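PDB 1MBM: chymotrypsin-like serine protease from Equine arteritis virus, which cleaves peptide bonds as the chymotrypsin-like nsp4 serine proteinase, and probably processes the viral replicase polyprotein. Local coordinates for residues 19-23 against 74-79; 83-87 against 157-161. The contacts are given in a common frame with arbitrary orientation. Residues are numbered along the deposited sequence.

Interaction 1: 19-23 against 74-79; sequences VWTRN and WPQLHF
Residues 19-22 are the extended end of a strand, and 74-79 is an extended loop with polyproline-like angles through Pro75 and Gln76 (phi near -63°). The segments run 75° apart and meet at a single beta bridge. Thr21 pairs with Gln76 (CA-CA 4.7 Å) through Thr21 N to Pro75 O at 2.9 Å and Leu77 N to Thr21 O at 2.7 Å, the pattern of a parallel bridge. Thr21, chi1 m, turns its hydroxyl along the loop, so that OG1 donates to Trp74 O at 3.0 Å. Trp74 (m, chi2 118°) turns one indole face to Val19 (t): Val19 CG1 lies 3.4 Å from the centroid of the five-membered ring, 8° off its normal, a CH-pi contact. Trp20 (m, chi2 81°) receives Leu77 (t, p) in the same way, Leu77 CD1 standing 3.9 Å from the centroid of the Trp20 five-membered ring, 17° off the normal, while Trp20 CE3 meets Pro75 CG at 3.7 Å. Arg22, t, t, p, extends past Leu77, with Arg22 NH1 3.8 Å from Leu77 CD2, to salt bridges with Glu25 and Glu62. Two separate aliphatic-on-indole contacts and the single bridge join the interdomain linker of the chymotrypsin fold to the first barrel. Val19 also touches Val26 of strand 25-31 and Ile45 of strand 40-45, Trp74 reaches Ile45, and Trp20 and Leu77 both touch Val124 on strand 123-132 of the second barrel.

Interaction 2: 83-87 against 157-161; sequences TTGPA and LSKHF
This is a small side-chain contact supplemented by one bridging water, joining the start of a second-barrel strand to the turn at the C-terminal end of the helix that starts at 154, in the C-terminal extension. It buries 204 Å² over both sides, and no direct hydrogen bond crosses it. Residues 83-87 are extended: Thr84 at phi/psi -64/113° leads into strand 85-91, which Gly85 (165/-170°) begins. Opposite them, Leu157 and Ser158 are helical, and a type I turn runs from Ser158 to Phe161, closed by Phe161 N to Ser158 O at 3.1 Å; His160 N to Leu157 O is also 3.1 Å. Thr84 and His160 have the closest CA atoms, 6.4 Å apart, and both point their CA-to-CB bonds toward the other segment. Thr84 (m) lies over the imidazole of His160 (m, chi2 -79°): Thr84 CB is 3.9 Å from the ring centroid and 17° off the normal, a CH-pi contact. Thr84 CG2 meets Leu157 CD1 at 3.8 Å and Phe161 CE1 at 4.1 Å. Phe161 (m, chi2 86°) brings its ring against the backbone, with Phe161 CZ 3.7 Å from Gly85 CA and CE2 4.1 Å from Pro86 CD. The water donates to Thr84 O at 2.9 Å and to His160 O at 2.7 Å, linking two carbonyls that could not bond each other. Beyond the pair, Leu157 and Phe161 rest on Leu99 of strand 94-100, and Phe161 also packs on Pro184 of strand 182-184 and on Leu187 and Leu190 of helix 185-192.

From the N terminus, the chain passes through 19-23 in the first barrel, completes the remaining strands of that barrel, and returns at 74-79, where interaction 1 closes the loop. Only 80-82 separate this from 83-87, which opens interaction 2. The second loop carries the rest of the second barrel and then helix 154-158, and closes at 157-161. The two contacts are therefore in series, neither nested nor crossing, with centres about 25 Å apart and no touch between them apart from their adjoining segments. Along the chain, interaction 1 joins the linker to the first barrel, interaction 2 the second barrel to the C-terminal extension.

Interaction 1: 19-23 against 74-79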
loop_
_atom_site.group_PDB
_atom_site.type_symbol
_atom_site.label_atom_id
_atom_site.label_comp_id
_atom_site.label_asym_id
_atom_site.label_seq_id
_atom_site.Cartn_x
_atom_site.Cartn_y
_atom_site.Cartn_z
ATOM N N VAL A 19 -6.766 0.422 -10.513
ATOM C CA VAL A 19 -6.788 0.529 -11.970
ATOM C C VAL A 19 -6.199 1.860 -12.439
ATOM O O VAL A 19 -6.485 2.898 -11.871
ATOM C CB VAL A 19 -8.231 0.383 -12.505
ATOM C CG1 VAL A 19 -8.237 0.334 -14.009
ATOM C CG2 VAL A 19 -8.868 -0.893 -11.948
ATOM N N TRP A 20 -5.381 1.818 -13.483
ATOM C CA TRP A 20 -4.641 2.994 -13.921
ATOM C C TRP A 20 -4.479 3.062 -15.425
ATOM O O TRP A 20 -4.733 2.091 -16.130
ATOM C CB TRP A 20 -3.235 2.986 -13.310
ATOM C CG TRP A 20 -3.196 2.667 -11.854
ATOM C CD1 TRP A 20 -3.258 1.424 -11.278
ATOM C CD2 TRP A 20 -3.076 3.601 -10.777
ATOM N NE1 TRP A 20 -3.194 1.536 -9.911
ATOM C CE2 TRP A 20 -3.083 2.863 -9.576
ATOM C CE3 TRP A 20 -2.974 4.995 -10.704
ATOM C CZ2 TRP A 20 -2.995 3.469 -8.326
ATOM C CZ3 TRP A 20 -2.884 5.598 -9.453
ATOM C CH2 TRP A 20 -2.898 4.834 -8.284
ATOM N N THR A 21 -4.026 4.221 -15.907
ATOM C CA THR A 21 -3.727 4.403 -17.320
ATOM C C THR A 21 -2.212 4.516 -17.505
ATOM O O THR A 21 -1.537 5.158 -16.702
ATOM C CB THR A 21 -4.425 5.680 -17.856
ATOM O OG1 THR A 21 -5.846 5.480 -17.866
ATOM C CG2 THR A 21 -4.092 5.914 -19.326
ATOM N N ARG A 22 -1.693 3.873 -18.551
ATOM C CA ARG A 22 -0.283 3.959 -18.927
ATOM C C ARG A 22 -0.111 3.694 -20.437
ATOM O O ARG A 22 -0.458 2.625 -20.920
ATOM C CB ARG A 22 0.535 2.947 -18.121
ATOM C CG ARG A 22 2.052 3.067 -18.296
ATOM C CD ARG A 22 2.834 1.942 -17.623
ATOM N NE ARG A 22 2.354 0.626 -18.040
ATOM C CZ ARG A 22 2.506 -0.486 -17.335
ATOM N NH1 ARG A 22 3.126 -0.450 -16.164
ATOM N NH2 ARG A 22 2.045 -1.638 -17.803
ATOM N N ASN A 23 0.411 4.664 -21.175
ATOM C CA ASN A 23 0.667 4.511 -22.617
ATOM C C ASN A 23 -0.401 3.743 -23.410
ATOM O O ASN A 23 -0.107 2.708 -24.032
ATOM C CB ASN A 23 2.030 3.853 -22.844
ATOM C CG ASN A 23 3.147 4.578 -22.133
ATOM O OD1 ASN A 23 3.154 5.802 -22.066
ATOM N ND2 ASN A 23 4.096 3.824 -21.587
ATOM N N TRP A 74 -9.294 6.410 -15.692
ATOM C CA TRP A 74 -8.338 5.958 -14.696
ATOM C C TRP A 74 -7.142 6.904 -14.623
ATOM O O TRP A 74 -6.650 7.364 -15.653
ATOM C CB TRP A 74 -7.881 4.527 -15.011
ATOM C CG TRP A 74 -9.006 3.594 -15.379
ATOM C CD1 TRP A 74 -9.177 2.944 -16.571
ATOM C CD2 TRP A 74 -10.113 3.210 -14.554
ATOM N NE1 TRP A 74 -10.315 2.173 -16.532
ATOM C CE2 TRP A 74 -10.910 2.317 -15.306
ATOM C CE3 TRP A 74 -10.509 3.516 -13.247
ATOM C CZ2 TRP A 74 -12.072 1.737 -14.797
ATOM C CZ3 TRP A 74 -11.661 2.943 -12.749
ATOM C CH2 TRP A 74 -12.433 2.066 -13.525
ATOM N N PRO A 75 -6.691 7.203 -13.405
ATOM C CA PRO A 75 -5.555 8.110 -13.194
ATOM C C PRO A 75 -4.281 7.551 -13.815
ATOM O O PRO A 75 -4.125 6.328 -13.906
ATOM C CB PRO A 75 -5.429 8.161 -11.668
ATOM C CG PRO A 75 -6.109 6.897 -11.206
ATOM C CD PRO A 75 -7.265 6.732 -12.132
ATOM N N GLN A 76 -3.402 8.438 -14.267
ATOM C CA GLN A 76 -2.149 8.027 -14.880
ATOM C C GLN A 76 -1.293 7.267 -13.878
ATOM O O GLN A 76 -1.210 7.643 -12.713
ATOM C CB GLN A 76 -1.387 9.245 -15.400
ATOM C CG GLN A 76 -0.364 8.915 -16.468
ATOM C CD GLN A 76 -1.002 8.650 -17.816
ATOM O OE1 GLN A 76 -2.152 9.025 -18.043
ATOM N NE2 GLN A 76 -0.258 8.012 -18.716
ATOM N N LEU A 77 -0.672 6.184 -14.327
ATOM C CA LEU A 77 0.182 5.388 -13.450
ATOM C C LEU A 77 1.596 5.937 -13.400
ATOM O O LEU A 77 2.260 6.007 -14.431
ATOM C CB LEU A 77 0.237 3.932 -13.930
ATOM C CG LEU A 77 1.069 2.956 -13.088
ATOM C CD1 LEU A 77 0.601 2.951 -11.643
ATOM C CD2 LEU A 77 1.017 1.540 -13.649
ATOM N N HIS A 78 2.050 6.328 -12.210
ATOM C CA HIS A 78 3.439 6.732 -12.006
ATOM C C HIS A 78 4.025 5.861 -10.896
ATOM O O HIS A 78 3.435 5.739 -9.828
ATOM C CB HIS A 78 3.554 8.208 -11.588
ATOM C CG HIS A 78 2.968 9.173 -12.572
ATOM N ND1 HIS A 78 3.518 9.395 -13.816
ATOM C CD2 HIS A 78 1.886 9.986 -12.486
ATOM C CE1 HIS A 78 2.795 10.296 -14.458
ATOM N NE2 HIS A 78 1.800 10.670 -13.673
ATOM N N PHE A 79 5.157 5.221 -11.154
ATOM C CA PHE A 79 5.851 4.492 -10.104
ATOM C C PHE A 79 6.896 5.431 -9.502
ATOM O O PHE A 79 7.479 6.254 -10.218
ATOM C CB PHE A 79 6.523 3.240 -10.660
ATOM C CG PHE A 79 5.570 2.103 -10.937
ATOM C CD1 PHE A 79 4.458 1.912 -10.149
ATOM C CD2 PHE A 79 5.798 1.227 -11.990
ATOM C CE1 PHE A 79 3.568 0.848 -10.396
ATOM C CE2 PHE A 79 4.930 0.177 -12.247
ATOM C CZ PHE A 79 3.813 -0.014 -11.451
#

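Interaction 2: 83-87 against 157-161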
loop_
_atom_site.group_PDB
_atom_site.type_symbol
_atom_site.label_atom_id
_atom_site.label_comp_id
_atom_site.label_asym_id
_atom_site.label_seq_id
_atom_site.Cartn_x
_atom_site.Cartn_y
_atom_site.Cartn_z
ATOM N N THR A 83 9.646 7.010 -0.223
ATOM C CA THR A 83 10.184 8.151 0.487
ATOM C C THR A 83 9.726 8.006 1.936
ATOM O O THR A 83 8.561 7.704 2.187
ATOM C CB THR A 83 9.638 9.434 -0.162
ATOM O OG1 THR A 83 10.389 9.708 -1.355
ATOM C CG2 THR A 83 9.888 10.653 0.704
ATOM N N THR A 84 10.630 8.172 2.893
ATOM C CA THR A 84 10.230 8.045 4.296
ATOM C C THR A 84 9.214 9.130 4.679
ATOM O O THR A 84 9.530 10.311 4.710
ATOM C CB THR A 84 11.452 8.106 5.236
ATOM O OG1 THR A 84 12.357 7.030 4.928
ATOM C CG2 THR A 84 11.015 7.820 6.672
ATOM N N GLY A 85 7.986 8.719 4.956
ATOM C CA GLY A 85 6.936 9.658 5.294
ATOM C C GLY A 85 5.583 8.981 5.213
ATOM O O GLY A 85 5.499 7.757 5.079
ATOM N N PRO A 86 4.518 9.770 5.306
ATOM C CA PRO A 86 3.163 9.240 5.192
ATOM C C PRO A 86 2.896 8.647 3.803
ATOM O O PRO A 86 3.485 9.061 2.815
ATOM C CB PRO A 86 2.291 10.482 5.410
ATOM C CG PRO A 86 3.203 11.630 5.039
ATOM C CD PRO A 86 4.521 11.218 5.588
ATOM N N ALA A 87 2.022 7.655 3.752
ATOM C CA ALA A 87 1.598 7.054 2.500
ATOM C C ALA A 87 0.158 6.616 2.683
ATOM O O ALA A 87 -0.293 6.394 3.810
ATOM C CB ALA A 87 2.485 5.870 2.117
ATOM N N LEU A 157 14.522 7.685 12.115
ATOM C CA LEU A 157 13.217 7.918 11.515
ATOM C C LEU A 157 12.815 9.396 11.667
ATOM O O LEU A 157 12.278 10.007 10.738
ATOM C CB LEU A 157 12.184 7.022 12.211
ATOM C CG LEU A 157 10.826 6.673 11.607
ATOM C CD1 LEU A 157 10.933 6.266 10.134
ATOM C CD2 LEU A 157 10.198 5.551 12.436
ATOM N N SER A 158 13.105 9.963 12.837
ATOM C CA SER A 158 12.729 11.342 13.168
ATOM C C SER A 158 13.315 12.435 12.259
ATOM O O SER A 158 12.710 13.487 12.080
ATOM C CB SER A 158 13.057 11.627 14.632
ATOM O OG SER A 158 12.255 10.816 15.469
ATOM N N LYS A 159 14.482 12.172 11.682
ATOM C CA LYS A 159 15.124 13.094 10.743
ATOM C C LYS A 159 14.208 13.475 9.577
ATOM O O LYS A 159 14.341 14.563 9.004
ATOM C CB LYS A 159 16.377 12.442 10.141
ATOM C CG LYS A 159 17.567 12.342 11.069
ATOM C CD LYS A 159 18.775 11.771 10.327
ATOM C CE LYS A 159 18.370 10.546 9.507
ATOM N NZ LYS A 159 19.512 9.928 8.790
ATOM N N HIS A 160 13.284 12.580 9.228
ATOM C CA HIS A 160 12.418 12.787 8.077
ATOM C C HIS A 160 11.093 13.479 8.358
ATOM O O HIS A 160 10.256 13.602 7.456
ATOM C CB HIS A 160 12.150 11.431 7.427
ATOM C CG HIS A 160 13.399 10.704 7.047
ATOM N ND1 HIS A 160 14.110 11.012 5.909
ATOM C CD2 HIS A 160 14.074 9.700 7.659
ATOM C CE1 HIS A 160 15.165 10.218 5.827
ATOM N NE2 HIS A 160 15.166 9.415 6.877
ATOM N N PHE A 161 10.899 13.942 9.588
ATOM C CA PHE A 161 9.603 14.503 9.963
ATOM C C PHE A 161 9.663 15.876 10.601
ATOM O O PHE A 161 10.544 16.153 11.412
ATOM C CB PHE A 161 8.866 13.534 10.890
ATOM C CG PHE A 161 8.430 12.272 10.211
ATOM C CD1 PHE A 161 9.297 11.187 10.102
ATOM C CD2 PHE A 161 7.156 12.175 9.666
ATOM C CE1 PHE A 161 8.896 10.013 9.462
ATOM C CE2 PHE A 161 6.745 11.017 9.028
ATOM C CZ PHE A 161 7.614 9.933 8.929
HETATM O O HOH W 1 8.374 12.760 5.718
#